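PDB 3H38: tRNA nucleotidyl transferase-related protein, which acts, in its C-terminal part present here, as a class II CCA-adding enzyme, probably adding CCA to tRNA 3' ends from CTP and ATP with magnesium. Local coordinates for residues Ser8-Leu11 with Val12-Asp16; Phe43-Asp46 with Leu47-Ile51; Gly154-Asp157 with Leu158-Val162. All coordinates share one frame; numbering follows the deposited sequence.

Contact 1 of 3, residues Ser8-Leu11 with Val12-Asp16; sequences SKLL and VERVD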
loop_
_atom_site.group_PDB
_atom_site.type_symbol
_atom_site.label_atom_id
_atom_site.label_comp_id
_atom_site.label_asym_id
_atom_site.label_seq_id
_atom_site.Cartn_x
_atom_site.Cartn_y
_atom_site.Cartn_z
ATOM N N SER A 8 -29.944 -14.131 -7.695
ATOM C CA SER A 8 -29.658 -15.127 -8.720
ATOM C C SER A 8 -29.520 -14.570 -10.108
ATOM O O SER A 8 -28.601 -14.936 -10.828
ATOM C CB SER A 8 -30.743 -16.226 -8.731
ATOM O OG SER A 8 -30.413 -17.179 -7.752
ATOM N N LYS A 9 -30.434 -13.707 -10.500
ATOM C CA LYS A 9 -30.400 -13.088 -11.795
ATOM C C LYS A 9 -29.167 -12.259 -11.948
ATOM O O LYS A 9 -28.469 -12.395 -12.917
ATOM C CB LYS A 9 -31.610 -12.225 -11.998
ATOM C CG LYS A 9 -32.827 -12.947 -12.380
ATOM C CD LYS A 9 -33.987 -12.013 -12.419
ATOM C CE LYS A 9 -34.456 -11.667 -11.033
ATOM N NZ LYS A 9 -35.926 -11.680 -10.841
ATOM N N LEU A 10 -28.857 -11.464 -10.946
ATOM C CA LEU A 10 -27.706 -10.613 -10.947
ATOM C C LEU A 10 -26.423 -11.406 -11.103
ATOM O O LEU A 10 -25.558 -10.991 -11.793
ATOM C CB LEU A 10 -27.704 -9.817 -9.662
ATOM C CG LEU A 10 -27.042 -8.465 -9.479
ATOM C CD1 LEU A 10 -26.075 -8.416 -8.397
ATOM C CD2 LEU A 10 -26.498 -7.879 -10.724
ATOM N N LEU A 11 -26.320 -12.559 -10.484
ATOM C CA LEU A 11 -25.123 -13.388 -10.599
ATOM C C LEU A 11 -24.955 -13.904 -12.019
ATOM O O LEU A 11 -23.854 -13.854 -12.578
ATOM C CB LEU A 11 -25.188 -14.584 -9.645
ATOM C CG LEU A 11 -24.909 -14.422 -8.147
ATOM C CD1 LEU A 11 -25.492 -15.599 -7.402
ATOM C CD2 LEU A 11 -23.410 -14.288 -7.830
ATOM N N VAL A 12 -26.041 -14.423 -12.601
ATOM C CA VAL A 12 -25.944 -14.994 -13.940
ATOM C C VAL A 12 -25.628 -13.883 -14.936
ATOM O O VAL A 12 -24.874 -14.083 -15.891
ATOM C CB VAL A 12 -27.199 -15.843 -14.357
ATOM C CG1 VAL A 12 -27.883 -16.415 -13.129
ATOM C CG2 VAL A 12 -28.170 -15.022 -15.166
ATOM N N GLU A 13 -26.179 -12.701 -14.688
ATOM C CA GLU A 13 -25.850 -11.552 -15.514
ATOM C C GLU A 13 -24.361 -11.193 -15.394
ATOM O O GLU A 13 -23.643 -11.168 -16.387
ATOM C CB GLU A 13 -26.724 -10.344 -15.177
ATOM C CG GLU A 13 -26.619 -9.285 -16.261
ATOM C CD GLU A 13 -26.772 -7.843 -15.767
ATOM O OE1 GLU A 13 -27.644 -7.579 -14.907
ATOM O OE2 GLU A 13 -26.022 -6.970 -16.269
ATOM N N ARG A 14 -23.870 -10.927 -14.204
ATOM C CA ARG A 14 -22.535 -10.408 -14.053
ATOM C C ARG A 14 -21.374 -11.369 -13.998
ATOM O O ARG A 14 -20.290 -10.996 -14.301
ATOM C CB ARG A 14 -22.514 -9.524 -12.840
ATOM C CG ARG A 14 -23.666 -8.601 -12.784
ATOM C CD ARG A 14 -23.207 -7.292 -12.302
ATOM N NE ARG A 14 -23.917 -6.197 -12.929
ATOM C CZ ARG A 14 -24.513 -5.232 -12.257
ATOM N NH1 ARG A 14 -24.480 -5.226 -10.939
ATOM N NH2 ARG A 14 -25.141 -4.272 -12.897
ATOM N N VAL A 15 -21.585 -12.596 -13.606
ATOM C CA VAL A 15 -20.464 -13.512 -13.372
ATOM C C VAL A 15 -20.194 -14.447 -14.561
ATOM O O VAL A 15 -21.126 -14.965 -15.192
ATOM C CB VAL A 15 -20.656 -14.316 -12.041
ATOM C CG1 VAL A 15 -19.332 -14.959 -11.558
ATOM C CG2 VAL A 15 -21.235 -13.399 -10.950
ATOM N N ASP A 16 -18.914 -14.644 -14.876
ATOM C CA ASP A 16 -18.529 -15.596 -15.914
ATOM C C ASP A 16 -19.195 -16.936 -15.619
ATOM O O ASP A 16 -19.178 -17.408 -14.490
ATOM C CB ASP A 16 -17.006 -15.763 -15.963
ATOM C CG ASP A 16 -16.541 -16.616 -17.146
ATOM O OD1 ASP A 16 -17.067 -16.429 -18.267
ATOM O OD2 ASP A 16 -15.636 -17.464 -16.962
#
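Ser8 meets Val12 through the backbone: Val12 N approaches Ser8 O at 3.2 Å, an i to i+4 bond that stays doubtful because the position of that oxygen is uncertain. Lys9 contributes its carbonyl in the same way, taking Glu13 N at 2.9 Å, while CG2 of Val12 and CB of Glu13 sit beside the same oxygen. Leu10 makes the main side-chain contact. Its chi1 of -154°, together with an unusual chi2 of -124°, brings CD2 over one face of the Arg14 guanidinium, 3.3 Å from Arg14 NH1. The arginine chain bends at chi2 and chi3 on the way, and its CG also packs on Leu10 CD2 at 3.6 Å. In the backbone of the same pair, Arg14 N binds Leu10 O with an N-H...O angle of 168°. Arg14 NH1 probably also bonds Leu47 O, linking it to helix 42-49. Leu11 closes the series: Val15 N reaches Leu11 O at 2.8 Å, and Leu11 CD2 lies alongside Val15 CG2 at 3.9 Å, both side chains pointing the same way. Val15 also touches Phe23. The three sound i to i+4 bonds, from Glu13, Arg14 and Val15, mark an alpha-helix; Arg14 is its last residue, Val15 is the first to leave helical angles, and Asp16 immediately takes the N-cap position of helix 17-32, a tight helix-to-helix junction.

Contact 2 of 3, residues Phe43-Asp46 with Leu47-Ile51; sequences FVRD and LLLGI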
loop_
_atom_site.group_PDB
_atom_site.type_symbol
_atom_site.label_atom_id
_atom_site.label_comp_id
_atom_site.label_asym_id
_atom_site.label_seq_id
_atom_site.Cartn_x
_atom_site.Cartn_y
_atom_site.Cartn_z
ATOM N N PHE A 43 -15.990 -9.814 -2.882
ATOM C CA PHE A 43 -16.651 -10.356 -4.051
ATOM C C PHE A 43 -18.149 -10.027 -4.101
ATOM O O PHE A 43 -18.713 -9.790 -5.167
ATOM C CB PHE A 43 -16.483 -11.868 -4.145
ATOM C CG PHE A 43 -17.319 -12.464 -5.228
ATOM C CD1 PHE A 43 -16.809 -12.600 -6.514
ATOM C CD2 PHE A 43 -18.640 -12.827 -4.983
ATOM C CE1 PHE A 43 -17.593 -13.133 -7.549
ATOM C CE2 PHE A 43 -19.441 -13.349 -6.000
ATOM C CZ PHE A 43 -18.916 -13.502 -7.295
ATOM N N VAL A 44 -18.808 -10.056 -2.955
ATOM C CA VAL A 44 -20.236 -9.784 -2.940
ATOM C C VAL A 44 -20.519 -8.272 -3.060
ATOM O O VAL A 44 -21.434 -7.846 -3.777
ATOM C CB VAL A 44 -20.882 -10.374 -1.669
ATOM C CG1 VAL A 44 -22.329 -9.903 -1.528
ATOM C CG2 VAL A 44 -20.808 -11.890 -1.715
ATOM N N ARG A 45 -19.746 -7.476 -2.322
ATOM C CA ARG A 45 -19.725 -6.031 -2.474
ATOM C C ARG A 45 -19.558 -5.664 -3.955
ATOM O O ARG A 45 -20.379 -4.937 -4.539
ATOM C CB ARG A 45 -18.539 -5.483 -1.686
ATOM C CG ARG A 45 -18.416 -3.953 -1.621
ATOM C CD ARG A 45 -16.990 -3.606 -1.135
ATOM N NE ARG A 45 -15.978 -4.145 -2.052
ATOM C CZ ARG A 45 -14.803 -4.652 -1.674
ATOM N NH1 ARG A 45 -14.456 -4.691 -0.377
ATOM N NH2 ARG A 45 -13.976 -5.132 -2.595
ATOM N N ASP A 46 -18.497 -6.205 -4.552
ATOM C CA ASP A 46 -18.138 -5.921 -5.930
ATOM C C ASP A 46 -19.249 -6.320 -6.900
ATOM O O ASP A 46 -19.618 -5.538 -7.777
ATOM C CB ASP A 46 -16.786 -6.557 -6.265
ATOM C CG ASP A 46 -15.624 -5.913 -5.459
ATOM O OD1 ASP A 46 -15.778 -4.758 -5.000
ATOM O OD2 ASP A 46 -14.557 -6.548 -5.272
ATOM N N LEU A 47 -19.825 -7.504 -6.712
ATOM C CA LEU A 47 -20.955 -7.935 -7.539
ATOM C C LEU A 47 -22.055 -6.879 -7.545
ATOM O O LEU A 47 -22.536 -6.468 -8.610
ATOM C CB LEU A 47 -21.518 -9.303 -7.089
ATOM C CG LEU A 47 -22.773 -9.794 -7.836
ATOM C CD1 LEU A 47 -22.439 -10.149 -9.267
ATOM C CD2 LEU A 47 -23.403 -10.990 -7.150
ATOM N N LEU A 48 -22.451 -6.435 -6.357
ATOM C CA LEU A 48 -23.577 -5.506 -6.237
ATOM C C LEU A 48 -23.226 -4.115 -6.809
ATOM O O LEU A 48 -24.087 -3.439 -7.371
ATOM C CB LEU A 48 -24.038 -5.411 -4.782
ATOM C CG LEU A 48 -24.640 -6.700 -4.172
ATOM C CD1 LEU A 48 -24.868 -6.566 -2.695
ATOM C CD2 LEU A 48 -25.970 -7.092 -4.857
ATOM N N LEU A 49 -21.965 -3.698 -6.673
ATOM C CA LEU A 49 -21.490 -2.445 -7.296
ATOM C C LEU A 49 -21.254 -2.606 -8.789
ATOM O O LEU A 49 -21.023 -1.629 -9.489
ATOM C CB LEU A 49 -20.199 -1.927 -6.636
ATOM C CG LEU A 49 -20.429 -1.358 -5.232
ATOM C CD1 LEU A 49 -19.125 -1.120 -4.497
ATOM C CD2 LEU A 49 -21.308 -0.084 -5.285
ATOM N N GLY A 50 -21.327 -3.843 -9.271
ATOM C CA GLY A 50 -21.038 -4.133 -10.659
ATOM C C GLY A 50 -19.568 -3.917 -10.961
ATOM O O GLY A 50 -19.214 -3.354 -12.003
ATOM N N ILE A 51 -18.711 -4.363 -10.048
ATOM C CA ILE A 51 -17.266 -4.228 -10.189
ATOM C C ILE A 51 -16.616 -5.593 -10.338
ATOM O O ILE A 51 -16.692 -6.419 -9.444
ATOM C CB ILE A 51 -16.650 -3.534 -8.964
ATOM C CG1 ILE A 51 -17.080 -2.069 -8.917
ATOM C CG2 ILE A 51 -15.110 -3.665 -8.965
ATOM C CD1 ILE A 51 -16.480 -1.302 -7.730
#
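Backbone bonds join Phe43-Asp46 to Leu47-Ile51: Leu47 N to Phe43 O, Leu48 N to Val44 O at 3.1 Å, and Leu49 N to Arg45 O at 2.9 Å run along the helix. The termination is a Schellman motif. Ile51 N reaches back to Asp46 O at 2.7 Å with an almost straight N-H...O angle of 177°, inside it Gly50 N binds Leu47 O at 3.0 Å, and Gly50 turns the chain with a positive phi of 68°.

Among the charged groups, Arg45 grips its neighbour Asp46 side-on. NE and NH2 both converge on OD1, each at 3.0 Å and from the same face of the carboxylate, with OD1 lying in the guanidinium plane. OD2 is bound by Asn53 ND2, while Arg45 NH1 binds Asn134 OD1. Arg45 is a CTP and ATP site residue, so Asp46 is a second-shell group that probably orients it. With an alanine here, Arg45 NE and NH2 would probably lose their shared acceptor, leaving the guanidinium held at NH1 by Asn134 but less fixed in rotation, and Asn53 without its carboxylate.

The apolar contact is light, Val44 CG1 lying 4.4 Å from Leu48 CD1. Carbon atoms also approach where Leu49 CD1 comes within 4.1 Å of Arg45 CG, and Ile51 CB comes equally near Asp46 CB, the side chains passing at a slant.

Helix 42-49 is packed by helix 8-14 against Leu47, by helix 154-159 against Leu48, and by strand 137-139, whose Ile138 meets Val44 and Leu47; Phe23 stacks edge-to-face with Phe43.

Contact 3 of 3, residues Gly154-Asp157 with Leu158-Val162; sequences GYRD and LKEGV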
loop_
_atom_site.group_PDB
_atom_site.type_symbol
_atom_site.label_atom_id
_atom_site.label_comp_id
_atom_site.label_asym_id
_atom_site.label_seq_id
_atom_site.Cartn_x
_atom_site.Cartn_y
_atom_site.Cartn_z
ATOM N N GLY A 154 -26.045 -3.694 4.623
ATOM C CA GLY A 154 -25.020 -3.540 3.616
ATOM C C GLY A 154 -25.491 -3.209 2.219
ATOM O O GLY A 154 -24.846 -2.411 1.551
ATOM N N TYR A 155 -26.594 -3.815 1.774
ATOM C CA TYR A 155 -27.160 -3.544 0.433
ATOM C C TYR A 155 -27.540 -2.083 0.322
ATOM O O TYR A 155 -27.136 -1.382 -0.610
ATOM C CB TYR A 155 -28.421 -4.377 0.206
ATOM C CG TYR A 155 -29.058 -4.293 -1.176
ATOM C CD1 TYR A 155 -28.665 -5.160 -2.206
ATOM C CD2 TYR A 155 -30.086 -3.380 -1.444
ATOM C CE1 TYR A 155 -29.260 -5.107 -3.477
ATOM C CE2 TYR A 155 -30.690 -3.318 -2.702
ATOM C CZ TYR A 155 -30.279 -4.183 -3.726
ATOM O OH TYR A 155 -30.888 -4.122 -4.987
ATOM N N ARG A 156 -28.345 -1.665 1.295
ATOM C CA ARG A 156 -28.784 -0.298 1.505
ATOM C C ARG A 156 -27.598 0.667 1.636
ATOM O O ARG A 156 -27.654 1.772 1.119
ATOM C CB ARG A 156 -29.642 -0.244 2.780
ATOM C CG ARG A 156 -30.373 1.080 3.032
ATOM C CD ARG A 156 -29.593 2.002 3.992
ATOM N NE ARG A 156 -29.186 1.309 5.212
ATOM C CZ ARG A 156 -29.805 1.409 6.390
ATOM N NH1 ARG A 156 -29.342 0.733 7.439
ATOM N NH2 ARG A 156 -30.879 2.183 6.533
ATOM N N ASP A 157 -26.541 0.260 2.341
ATOM C CA ASP A 157 -25.409 1.159 2.596
ATOM C C ASP A 157 -24.579 1.367 1.333
ATOM O O ASP A 157 -23.907 2.379 1.198
ATOM C CB ASP A 157 -24.518 0.655 3.750
ATOM C CG ASP A 157 -25.095 0.987 5.117
ATOM O OD1 ASP A 157 -24.670 0.388 6.147
ATOM O OD2 ASP A 157 -26.000 1.850 5.155
ATOM N N LEU A 158 -24.602 0.391 0.432
ATOM C CA LEU A 158 -24.040 0.566 -0.913
ATOM C C LEU A 158 -24.798 1.647 -1.701
ATOM O O LEU A 158 -24.191 2.559 -2.260
ATOM C CB LEU A 158 -24.064 -0.758 -1.708
ATOM C CG LEU A 158 -23.221 -1.934 -1.184
ATOM C CD1 LEU A 158 -23.504 -3.173 -1.977
ATOM C CD2 LEU A 158 -21.749 -1.628 -1.277
ATOM N N LYS A 159 -26.124 1.536 -1.734
ATOM C CA LYS A 159 -26.977 2.460 -2.487
ATOM C C LYS A 159 -26.948 3.879 -1.912
ATOM O O LYS A 159 -27.413 4.833 -2.553
ATOM C CB LYS A 159 -28.428 1.915 -2.590
ATOM C CG LYS A 159 -28.655 1.001 -3.810
ATOM C CD LYS A 159 -30.053 0.371 -3.887
ATOM C CE LYS A 159 -30.194 -0.443 -5.191
ATOM N NZ LYS A 159 -31.494 -1.188 -5.320
ATOM N N GLU A 160 -26.377 4.016 -0.714
ATOM C CA GLU A 160 -26.265 5.318 -0.059
ATOM C C GLU A 160 -24.822 5.767 0.085
ATOM O O GLU A 160 -24.541 6.828 0.687
ATOM C CB GLU A 160 -26.940 5.283 1.307
ATOM C CG GLU A 160 -28.338 4.736 1.226
ATOM C CD GLU A 160 -29.242 5.241 2.328
ATOM O OE1 GLU A 160 -30.482 5.180 2.138
ATOM O OE2 GLU A 160 -28.715 5.692 3.371
ATOM N N GLY A 161 -23.913 4.956 -0.468
ATOM C CA GLY A 161 -22.494 5.288 -0.488
ATOM C C GLY A 161 -21.897 5.449 0.897
ATOM O O GLY A 161 -21.137 6.408 1.139
ATOM N N VAL A 162 -22.220 4.503 1.793
ATOM C CA VAL A 162 -21.925 4.639 3.224
ATOM C C VAL A 162 -20.937 3.608 3.771
ATOM O O VAL A 162 -21.014 2.417 3.459
ATOM C CB VAL A 162 -23.229 4.629 4.070
ATOM C CG1 VAL A 162 -23.010 3.958 5.414
ATOM C CG2 VAL A 162 -23.741 6.041 4.263
#
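Val162 N binds Asp157 O at 2.8 Å, with an N-H...O angle of 163°, and Gly161 N binds Leu158 O; this Schellman motif ends the helix. Farther back, Leu158 N bonds Gly154 O at 3.0 Å, and Lys159 N bonds Tyr155 O at 3.3 Å. The same two residues, Tyr155 and Lys159, also meet through their side chains. Tyr155 CG is anti to its amide nitrogen (chi1 -175°), the lysine chain runs extended beside it, and Lys159 NZ bonds Tyr155 OH at 3.0 Å; Arg5 adds a cation-pi contact to the ring. On another side of the helix, Glu160 crosses Arg156 with its CD 3.7 Å from Arg156 CD, whereas Arg156 NE forms a salt bridge to Asp157 OD2 at 3.2 Å. Asp157 has outside partners too, Thr132 OG1 at OD1 and Arg164 NH1 at OD2, and Val162 CG1 packs on its CG. Before helix 154-159, the carboxylate of Asp150 accepts from Gly154 N (OD2) and Tyr155 N (OD1). The helix rests on helix 42-49 through Tyr155 and Leu158, and the chain passes on into strand 162-163, parallel to strand 191-192.

How the contacts relate
Contact 2 lies between the other two: its centre is about 11 Å from that of contact 1 and about 12 Å from that of contact 3, whereas contacts 1 and 3 do not touch, their nearest atoms being about 7 Å apart. The joint with contact 1 mixes packing, Leu11 CD2 3.4 Å from Leu47 CD2, with the probable Arg14 NH1 to Leu47 O bond. The joint with contact 3 is packing: Leu48 CB lies 3.6 Å from Leu158 CD1, and Leu158 CD2 reaches the stem of nucleotide-site residue Arg45. The Leu10 side chain stays about 11 Å from that of Arg45. Separately, Val15 lies about 10 Å, between side chains, from Asp55, which binds magnesium in another structure of the protein.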